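Local coordinates for glycosylation Associate Protein 1 (PDB 6OYC) that probably serves the accessory Sec system of Streptococcus agalactiae, which exports glycosylated surface adhesins, as a GT-B-like component of the Gap123 complex, at residues V424-P434 with I447-T455; P302-G310 with Y437-G446. One frame throughout, in Å; residues are numbered along the deposited sequence.

Interaction 1. Residues V424-P434 with I447-T455; sequences VRLIIDISKIP and IPQINTILT
A right-handed beta-alpha-beta crossover brings Ile427 beside Gln449 and Ile428 beside Ile450, the two parallel bridges between strands 426-428 and 449-451. The strand axes approach to 4.7 Å with an angle of 21° between their directions. Three backbone bonds hold them: Ile427 N to Pro448 O (3.0 Å), Ile450 N to Ile427 O, and Asp429 N to Ile450 O. On the face bearing Ile428, CD1 of Ile450 meets Leu426 CD2 at 3.7 Å and also touches CG1 of Ile428, which runs side by side with Ile450; helix 473-481 lies against this side. On the other face, beneath helix 436-445, the side chains of Ile427 and Ile447 cross nearly at right angles, with Ile427 CG1 3.7 Å from Ile447 CG2.

Beyond the two bridges, side chains continue the pairing. Asn451 ND2 donates to a lone pair of Asp429 O, 3.1 Å away and in the Asn451 amide plane, by a nearly straight bond (173°). Thr452 OG1 lies between its own N and carbonyl carbon (chi1 52°), from where it reaches Ile430 O at 2.7 Å, well above that carbonyl's plane. A water bonded to Asp429 O, Ser431 O and Thr452 N bridges the diverging chains. Pro434 CD and Ile453 CD1 then meet tip to tip at 3.5 Å. Parallel neighbouring strands joined through a helix on one face of the sheet are typical of the Rossmann-like domains of the GT-B fold.

Interaction 2. Residues P302-G310 with Y437-G446; sequences PFDTRLALG and YTQIAGISSG
Ser444, near the end of helix 436-445, receives the backbone of Asp304: Asp304 N donates to Ser444 OG at 2.8 Å, with an angle of 164° at the hydrogen. The same hydroxyl donates to Ile440 O one turn back, so it relays between the loop and the helix. Ile440 O is gripped twice, since Ser444 N and Ser444 OG reach it from opposite faces of its carbonyl plane.

Around this bond the packing is close. Ile440 CG2 touches Pro302 O at 3.2 Å, while the side chains of Ile440 and Pro302 cross at about a right angle, CG1 of Ile440 meeting CG of Pro302. Ile443 brings CD1 to Phe303 CE1 (3.7 Å), and Leu307 lays CD1 against Ala441 CB. Helix 484-502 also packs on Phe303.

The loop follows strand 297-299 and leads toward strand 318-323, thereby joining the two parallel sheets expected of a GT-B-like chain; here it rests on a helix of the second sheet's domain. Its bend is a type I turn from Asp304 to Leu307 combined with an Asx turn, Asp304 OD1 accepting from Arg306 N. With CG anti to N (chi1 178°), the Asp304 carboxylate extends to Tyr437, whose OH donates to OD2 at 2.6 Å, nearly along the C-O axis; the carboxylate and ring planes are 55° apart. Arg306 grips the carboxylate side-on, NE to OD1 and NH2 to OD2, a two-nitrogen salt bridge whose NH2-OD2 arm is 2.7 Å. Glu414 gives NH2 a second acidic partner.

Toward Leu309, which is exposed, the contact thins to a few touches on the helix end: Leu309 CG lies 3.6 Å from Ser444 O, and a water donates to both Leu307 O and Ser444 O.

Helix 436-445 connects the two contacts: it is the crossover between the strands of interaction 1 and supplies one side of interaction 2. Their centres lie 13 Å apart, and they touch through the helix flank that carries Gln439 and Gly442. Gln449 OE1 comes within 3.4 Å of Gln439 CA, and Gln449 NE2 within 3.7 Å of Gly442 CA, while Thr455 CG2 packs on Gln439 NE2 at 3.3 Å. At the helix's C-terminal end, Ser445 OG accepts from Ile447 N, tying the two contacts together just before strand 449-451. One helix thus faces its own sheet on one flank and the interdomain loop 302-310 on another.

Interaction 1. Residues V424-P434 with I447-T455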
loop_
_atom_site.group_PDB
_atom_site.type_symbol
_atom_site.label_atom_id
_atom_site.label_comp_id
_atom_site.label_asym_id
_atom_site.label_seq_id
_atom_site.Cartn_x
_atom_site.Cartn_y
_atom_site.Cartn_z
ATOM N N VAL A 424 -19.317 9.878 -2.168
ATOM C CA VAL A 424 -18.772 11.200 -2.446
ATOM C C VAL A 424 -19.126 11.612 -3.868
ATOM O O VAL A 424 -19.159 10.800 -4.793
ATOM C CB VAL A 424 -17.251 11.230 -2.190
ATOM C CG1 VAL A 424 -16.566 12.369 -2.954
ATOM C CG2 VAL A 424 -16.988 11.414 -0.702
ATOM N N ARG A 425 -19.429 12.891 -4.032
ATOM C CA ARG A 425 -19.780 13.426 -5.337
ATOM C C ARG A 425 -18.562 13.960 -6.084
ATOM O O ARG A 425 -18.453 13.791 -7.307
ATOM C CB ARG A 425 -20.823 14.536 -5.159
ATOM C CG ARG A 425 -21.600 14.869 -6.411
ATOM C CD ARG A 425 -22.445 13.701 -6.873
ATOM N NE ARG A 425 -23.339 14.100 -7.948
ATOM C CZ ARG A 425 -24.057 13.256 -8.683
ATOM N NH1 ARG A 425 -23.989 11.947 -8.464
ATOM N NH2 ARG A 425 -24.838 13.726 -9.650
ATOM N N LEU A 426 -17.637 14.597 -5.369
ATOM C CA LEU A 426 -16.573 15.349 -6.014
ATOM C C LEU A 426 -15.284 15.229 -5.211
ATOM O O LEU A 426 -15.300 15.378 -3.985
ATOM C CB LEU A 426 -16.972 16.823 -6.167
ATOM C CG LEU A 426 -16.025 17.755 -6.927
ATOM C CD1 LEU A 426 -15.841 17.297 -8.372
ATOM C CD2 LEU A 426 -16.547 19.205 -6.877
ATOM N N ILE A 427 -14.176 14.969 -5.915
ATOM C CA ILE A 427 -12.839 14.923 -5.333
ATOM C C ILE A 427 -12.110 16.213 -5.692
ATOM O O ILE A 427 -12.065 16.602 -6.866
ATOM C CB ILE A 427 -12.062 13.690 -5.840
ATOM C CG1 ILE A 427 -12.505 12.420 -5.105
ATOM C CG2 ILE A 427 -10.552 13.877 -5.690
ATOM C CD1 ILE A 427 -12.039 11.126 -5.809
ATOM N N ILE A 428 -11.547 16.888 -4.697
ATOM C CA ILE A 428 -10.728 18.072 -4.945
ATOM C C ILE A 428 -9.336 17.859 -4.355
ATOM O O ILE A 428 -9.176 17.694 -3.135
ATOM C CB ILE A 428 -11.357 19.359 -4.388
ATOM C CG1 ILE A 428 -12.662 19.677 -5.120
ATOM C CG2 ILE A 428 -10.400 20.521 -4.616
ATOM C CD1 ILE A 428 -13.272 21.012 -4.714
ATOM N N ASP A 429 -8.330 17.892 -5.220
ATOM C CA ASP A 429 -6.934 17.865 -4.791
ATOM C C ASP A 429 -6.204 18.851 -5.696
ATOM O O ASP A 429 -5.922 18.543 -6.861
ATOM C CB ASP A 429 -6.353 16.458 -4.886
ATOM C CG ASP A 429 -5.025 16.324 -4.164
ATOM O OD1 ASP A 429 -4.421 17.369 -3.814
ATOM O OD2 ASP A 429 -4.595 15.162 -3.950
ATOM N N ILE A 430 -5.925 20.042 -5.171
ATOM C CA ILE A 430 -5.471 21.152 -6.001
ATOM C C ILE A 430 -4.003 21.489 -5.761
ATOM O O ILE A 430 -3.505 22.474 -6.315
ATOM C CB ILE A 430 -6.346 22.401 -5.812
ATOM C CG1 ILE A 430 -6.468 22.759 -4.329
ATOM C CG2 ILE A 430 -7.718 22.212 -6.458
ATOM C CD1 ILE A 430 -6.977 24.150 -4.100
ATOM N N SER A 431 -3.291 20.695 -4.964
ATOM C CA SER A 431 -1.867 20.923 -4.782
ATOM C C SER A 431 -1.121 20.580 -6.068
ATOM O O SER A 431 -1.672 19.978 -6.995
ATOM C CB SER A 431 -1.330 20.101 -3.609
ATOM O OG SER A 431 -0.882 18.825 -4.042
ATOM N N LYS A 432 0.162 20.950 -6.119
ATOM C CA LYS A 432 0.952 20.614 -7.300
ATOM C C LYS A 432 1.359 19.154 -7.356
ATOM O O LYS A 432 1.760 18.700 -8.425
ATOM C CB LYS A 432 2.209 21.475 -7.401
ATOM C CG LYS A 432 1.998 22.932 -7.051
ATOM C CD LYS A 432 3.339 23.607 -6.808
ATOM C CE LYS A 432 3.141 24.962 -6.197
ATOM N NZ LYS A 432 3.097 26.009 -7.236
ATOM N N ILE A 433 1.273 18.414 -6.248
ATOM C CA ILE A 433 1.561 16.977 -6.245
ATOM C C ILE A 433 0.360 16.240 -5.662
ATOM O O ILE A 433 0.355 15.907 -4.467
ATOM C CB ILE A 433 2.834 16.649 -5.449
ATOM C CG1 ILE A 433 3.950 17.639 -5.785
ATOM C CG2 ILE A 433 3.291 15.219 -5.740
ATOM C CD1 ILE A 433 5.140 17.568 -4.845
ATOM N N PRO A 434 -0.685 15.996 -6.446
ATOM C CA PRO A 434 -1.876 15.359 -5.887
ATOM C C PRO A 434 -1.580 13.936 -5.453
ATOM O O PRO A 434 -0.713 13.255 -6.008
ATOM C CB PRO A 434 -2.896 15.410 -7.035
ATOM C CG PRO A 434 -2.151 15.801 -8.232
ATOM C CD PRO A 434 -0.926 16.540 -7.789
ATOM N N ILE A 447 -15.844 9.042 -9.647
ATOM C CA ILE A 447 -15.956 10.358 -9.015
ATOM C C ILE A 447 -15.061 11.344 -9.759
ATOM O O ILE A 447 -13.865 11.048 -9.987
ATOM C CB ILE A 447 -15.576 10.281 -7.530
ATOM C CG1 ILE A 447 -16.462 9.264 -6.798
ATOM C CG2 ILE A 447 -15.660 11.664 -6.868
ATOM C CD1 ILE A 447 -16.183 9.172 -5.294
ATOM N N PRO A 448 -15.581 12.494 -10.190
ATOM C CA PRO A 448 -14.753 13.445 -10.944
ATOM C C PRO A 448 -13.783 14.189 -10.030
ATOM O O PRO A 448 -14.065 14.436 -8.851
ATOM C CB PRO A 448 -15.791 14.399 -11.560
ATOM C CG PRO A 448 -16.925 14.413 -10.528
ATOM C CD PRO A 448 -16.962 12.981 -9.979
ATOM N N GLN A 449 -12.629 14.558 -10.591
ATOM C CA GLN A 449 -11.547 15.160 -9.817
ATOM C C GLN A 449 -11.219 16.568 -10.294
ATOM O O GLN A 449 -11.073 16.804 -11.491
ATOM C CB GLN A 449 -10.268 14.326 -9.914
ATOM C CG GLN A 449 -10.423 12.918 -9.472
ATOM C CD GLN A 449 -9.252 12.083 -9.928
ATOM O OE1 GLN A 449 -8.126 12.259 -9.459
ATOM N NE2 GLN A 449 -9.506 11.188 -10.866
ATOM N N ILE A 450 -11.024 17.486 -9.358
ATOM C CA ILE A 450 -10.572 18.835 -9.687
ATOM C C ILE A 450 -9.105 18.966 -9.289
ATOM O O ILE A 450 -8.761 18.834 -8.108
ATOM C CB ILE A 450 -11.421 19.920 -9.003
ATOM C CG1 ILE A 450 -12.875 19.859 -9.476
ATOM C CG2 ILE A 450 -10.813 21.300 -9.284
ATOM C CD1 ILE A 450 -13.780 20.861 -8.769
ATOM N N ASN A 451 -8.251 19.251 -10.270
ATOM C CA ASN A 451 -6.822 19.452 -10.084
ATOM C C ASN A 451 -6.432 20.831 -10.617
ATOM O O ASN A 451 -7.181 21.463 -11.362
ATOM C CB ASN A 451 -6.008 18.349 -10.794
ATOM C CG ASN A 451 -6.490 16.931 -10.452
ATOM O OD1 ASN A 451 -6.788 16.140 -11.339
ATOM N ND2 ASN A 451 -6.581 16.620 -9.159
ATOM N N THR A 452 -5.252 21.306 -10.230
ATOM C CA THR A 452 -4.661 22.483 -10.858
ATOM C C THR A 452 -3.596 22.132 -11.885
ATOM O O THR A 452 -2.969 23.038 -12.436
ATOM C CB THR A 452 -4.033 23.407 -9.812
ATOM O OG1 THR A 452 -3.133 22.651 -8.991
ATOM C CG2 THR A 452 -5.093 24.042 -8.964
ATOM N N ILE A 453 -3.343 20.846 -12.130
ATOM C CA ILE A 453 -2.297 20.421 -13.047
ATOM C C ILE A 453 -2.849 19.315 -13.930
ATOM O O ILE A 453 -3.826 18.644 -13.590
ATOM C CB ILE A 453 -1.041 19.920 -12.309
ATOM C CG1 ILE A 453 -1.311 18.529 -11.722
ATOM C CG2 ILE A 453 -0.651 20.883 -11.207
ATOM C CD1 ILE A 453 -0.165 17.967 -10.921
ATOM N N LEU A 454 -2.209 19.136 -15.078
ATOM C CA LEU A 454 -2.520 18.005 -15.930
ATOM C C LEU A 454 -1.904 16.744 -15.345
ATOM O O LEU A 454 -0.775 16.749 -14.848
ATOM C CB LEU A 454 -1.997 18.233 -17.350
ATOM C CG LEU A 454 -2.377 17.207 -18.431
ATOM C CD1 LEU A 454 -1.395 16.009 -18.509
ATOM C CD2 LEU A 454 -3.834 16.734 -18.254
ATOM N N THR A 455 -2.663 15.661 -15.412
ATOM C CA THR A 455 -2.249 14.353 -14.942
ATOM C C THR A 455 -2.701 13.350 -15.981
ATOM O O THR A 455 -3.573 13.635 -16.803
ATOM C CB THR A 455 -2.865 14.009 -13.567
ATOM O OG1 THR A 455 -4.286 13.839 -13.704
ATOM C CG2 THR A 455 -2.597 15.130 -12.543
HETATM O O HOH W 1 -3.713 19.263 -8.715
#

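Interaction 2. Residues P302-G310 with Y437-G446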
loop_
_atom_site.group_PDB
_atom_site.type_symbol
_atom_site.label_atom_id
_atom_site.label_comp_id
_atom_site.label_asym_id
_atom_site.label_seq_id
_atom_site.Cartn_x
_atom_site.Cartn_y
_atom_site.Cartn_z
ATOM N N PRO A 302 -3.586 1.804 -13.452
ATOM C CA PRO A 302 -3.660 1.032 -12.191
ATOM C C PRO A 302 -4.999 1.133 -11.462
ATOM O O PRO A 302 -5.064 1.608 -10.331
ATOM C CB PRO A 302 -2.521 1.652 -11.371
ATOM C CG PRO A 302 -2.420 3.075 -11.865
ATOM C CD PRO A 302 -2.768 3.027 -13.330
ATOM N N PHE A 303 -6.064 0.621 -12.084
ATOM C CA PHE A 303 -7.382 0.577 -11.452
ATOM C C PHE A 303 -7.385 -0.264 -10.181
ATOM O O PHE A 303 -6.759 -1.328 -10.115
ATOM C CB PHE A 303 -8.420 -0.005 -12.411
ATOM C CG PHE A 303 -8.649 0.817 -13.630
ATOM C CD1 PHE A 303 -9.368 2.006 -13.556
ATOM C CD2 PHE A 303 -8.166 0.394 -14.869
ATOM C CE1 PHE A 303 -9.585 2.773 -14.699
ATOM C CE2 PHE A 303 -8.384 1.141 -16.011
ATOM C CZ PHE A 303 -9.097 2.337 -15.929
ATOM N N ASP A 304 -8.134 0.202 -9.180
ATOM C CA ASP A 304 -8.395 -0.532 -7.940
ATOM C C ASP A 304 -9.898 -0.769 -7.857
ATOM O O ASP A 304 -10.652 0.129 -7.473
ATOM C CB ASP A 304 -7.901 0.230 -6.711
ATOM C CG ASP A 304 -8.213 -0.499 -5.392
ATOM O OD1 ASP A 304 -8.719 -1.651 -5.422
ATOM O OD2 ASP A 304 -7.946 0.083 -4.323
ATOM N N THR A 305 -10.330 -1.985 -8.180
ATOM C CA THR A 305 -11.758 -2.239 -8.324
ATOM C C THR A 305 -12.477 -2.489 -7.004
ATOM O O THR A 305 -13.678 -2.758 -7.026
ATOM C CB THR A 305 -11.978 -3.420 -9.261
ATOM O OG1 THR A 305 -11.109 -4.487 -8.874
ATOM C CG2 THR A 305 -11.666 -3.011 -10.729
ATOM N N ARG A 306 -11.796 -2.407 -5.860
ATOM C CA ARG A 306 -12.520 -2.370 -4.594
ATOM C C ARG A 306 -13.393 -1.123 -4.453
ATOM O O ARG A 306 -14.247 -1.083 -3.561
ATOM C CB ARG A 306 -11.547 -2.432 -3.408
ATOM C CG ARG A 306 -10.646 -3.676 -3.351
ATOM C CD ARG A 306 -9.556 -3.543 -2.278
ATOM N NE ARG A 306 -8.618 -2.457 -2.561
ATOM C CZ ARG A 306 -7.748 -1.968 -1.678
ATOM N NH1 ARG A 306 -7.695 -2.480 -0.457
ATOM N NH2 ARG A 306 -6.946 -0.960 -2.011
ATOM N N LEU A 307 -13.170 -0.089 -5.263
ATOM C CA LEU A 307 -13.971 1.129 -5.163
ATOM C C LEU A 307 -15.383 0.884 -5.697
ATOM O O LEU A 307 -15.567 0.235 -6.732
ATOM C CB LEU A 307 -13.317 2.270 -5.952
ATOM C CG LEU A 307 -12.195 3.119 -5.344
ATOM C CD1 LEU A 307 -12.690 3.969 -4.157
ATOM C CD2 LEU A 307 -10.996 2.245 -4.946
ATOM N N ALA A 308 -16.382 1.400 -4.986
ATOM C CA ALA A 308 -17.745 1.402 -5.505
ATOM C C ALA A 308 -17.916 2.509 -6.538
ATOM O O ALA A 308 -17.293 3.573 -6.449
ATOM C CB ALA A 308 -18.761 1.588 -4.380
ATOM N N LEU A 309 -18.756 2.249 -7.534
ATOM C CA LEU A 309 -19.016 3.204 -8.605
ATOM C C LEU A 309 -20.409 3.795 -8.452
ATOM O O LEU A 309 -21.393 3.053 -8.354
ATOM C CB LEU A 309 -18.896 2.538 -9.974
ATOM C CG LEU A 309 -17.502 2.162 -10.458
ATOM C CD1 LEU A 309 -17.356 0.655 -10.537
ATOM C CD2 LEU A 309 -17.256 2.786 -11.821
ATOM N N GLY A 310 -20.485 5.125 -8.419
ATOM C CA GLY A 310 -21.738 5.833 -8.628
ATOM C C GLY A 310 -22.733 5.822 -7.493
ATOM O O GLY A 310 -23.865 6.279 -7.686
ATOM N N TYR A 437 -2.922 7.684 -4.648
ATOM C CA TYR A 437 -3.984 6.724 -4.401
ATOM C C TYR A 437 -5.354 7.370 -4.598
ATOM O O TYR A 437 -6.274 6.740 -5.127
ATOM C CB TYR A 437 -3.879 6.111 -3.002
ATOM C CG TYR A 437 -4.968 5.063 -2.875
ATOM C CD1 TYR A 437 -4.885 3.871 -3.586
ATOM C CD2 TYR A 437 -6.120 5.298 -2.137
ATOM C CE1 TYR A 437 -5.899 2.910 -3.522
ATOM C CE2 TYR A 437 -7.148 4.329 -2.067
ATOM C CZ TYR A 437 -7.028 3.145 -2.764
ATOM O OH TYR A 437 -8.024 2.187 -2.724
ATOM N N THR A 438 -5.498 8.635 -4.196
ATOM C CA THR A 438 -6.747 9.363 -4.414
ATOM C C THR A 438 -7.080 9.462 -5.898
ATOM O O THR A 438 -8.243 9.312 -6.290
ATOM C CB THR A 438 -6.653 10.756 -3.782
ATOM O OG1 THR A 438 -6.400 10.621 -2.380
ATOM C CG2 THR A 438 -7.944 11.544 -3.975
ATOM N N GLN A 439 -6.073 9.719 -6.741
ATOM C CA GLN A 439 -6.305 9.735 -8.185
ATOM C C GLN A 439 -6.785 8.374 -8.680
ATOM O O GLN A 439 -7.738 8.290 -9.465
ATOM C CB GLN A 439 -5.034 10.146 -8.922
ATOM C CG GLN A 439 -4.580 11.551 -8.644
ATOM C CD GLN A 439 -3.320 11.886 -9.402
ATOM O OE1 GLN A 439 -2.231 11.364 -9.108
ATOM N NE2 GLN A 439 -3.457 12.738 -10.403
ATOM N N ILE A 440 -6.121 7.295 -8.239
ATOM C CA ILE A 440 -6.534 5.943 -8.623
ATOM C C ILE A 440 -7.962 5.677 -8.182
ATOM O O ILE A 440 -8.763 5.106 -8.932
ATOM C CB ILE A 440 -5.574 4.896 -8.031
ATOM C CG1 ILE A 440 -4.226 4.926 -8.759
ATOM C CG2 ILE A 440 -6.197 3.505 -8.083
ATOM C CD1 ILE A 440 -3.091 4.399 -7.901
ATOM N N ALA A 441 -8.296 6.067 -6.949
ATOM C CA ALA A 441 -9.656 5.882 -6.462
ATOM C C ALA A 441 -10.653 6.653 -7.325
ATOM O O ALA A 441 -11.770 6.180 -7.573
ATOM C CB ALA A 441 -9.742 6.312 -4.996
ATOM N N GLY A 442 -10.255 7.828 -7.812
ATOM C CA GLY A 442 -11.080 8.628 -8.698
ATOM C C GLY A 442 -11.445 7.918 -9.989
ATOM O O GLY A 442 -12.632 7.749 -10.273
ATOM N N ILE A 443 -10.450 7.482 -10.771
ATOM C CA ILE A 443 -10.744 6.747 -11.999
ATOM C C ILE A 443 -11.381 5.396 -11.718
ATOM O O ILE A 443 -11.949 4.792 -12.633
ATOM C CB ILE A 443 -9.496 6.504 -12.875
ATOM C CG1 ILE A 443 -8.550 5.512 -12.200
ATOM C CG2 ILE A 443 -8.759 7.792 -13.206
ATOM C CD1 ILE A 443 -7.307 5.178 -13.043
ATOM N N SER A 444 -11.266 4.877 -10.491
ATOM C CA SER A 444 -11.846 3.580 -10.175
ATOM C C SER A 444 -13.297 3.694 -9.736
ATOM O O SER A 444 -14.032 2.703 -9.803
ATOM C CB SER A 444 -11.037 2.883 -9.066
ATOM O OG SER A 444 -9.748 2.515 -9.508
ATOM N N SER A 445 -13.706 4.878 -9.287
ATOM C CA SER A 445 -15.037 5.127 -8.761
ATOM C C SER A 445 -15.898 5.969 -9.688
ATOM O O SER A 445 -17.107 6.078 -9.460
ATOM C CB SER A 445 -14.934 5.845 -7.411
ATOM O OG SER A 445 -14.329 7.112 -7.624
ATOM N N GLY A 446 -15.312 6.561 -10.724
ATOM C CA GLY A 446 -16.019 7.511 -11.539
ATOM C C GLY A 446 -16.191 8.872 -10.919
ATOM O O GLY A 446 -16.668 9.777 -11.603
HETATM O O HOH W 2 -14.118 -0.021 -9.157
#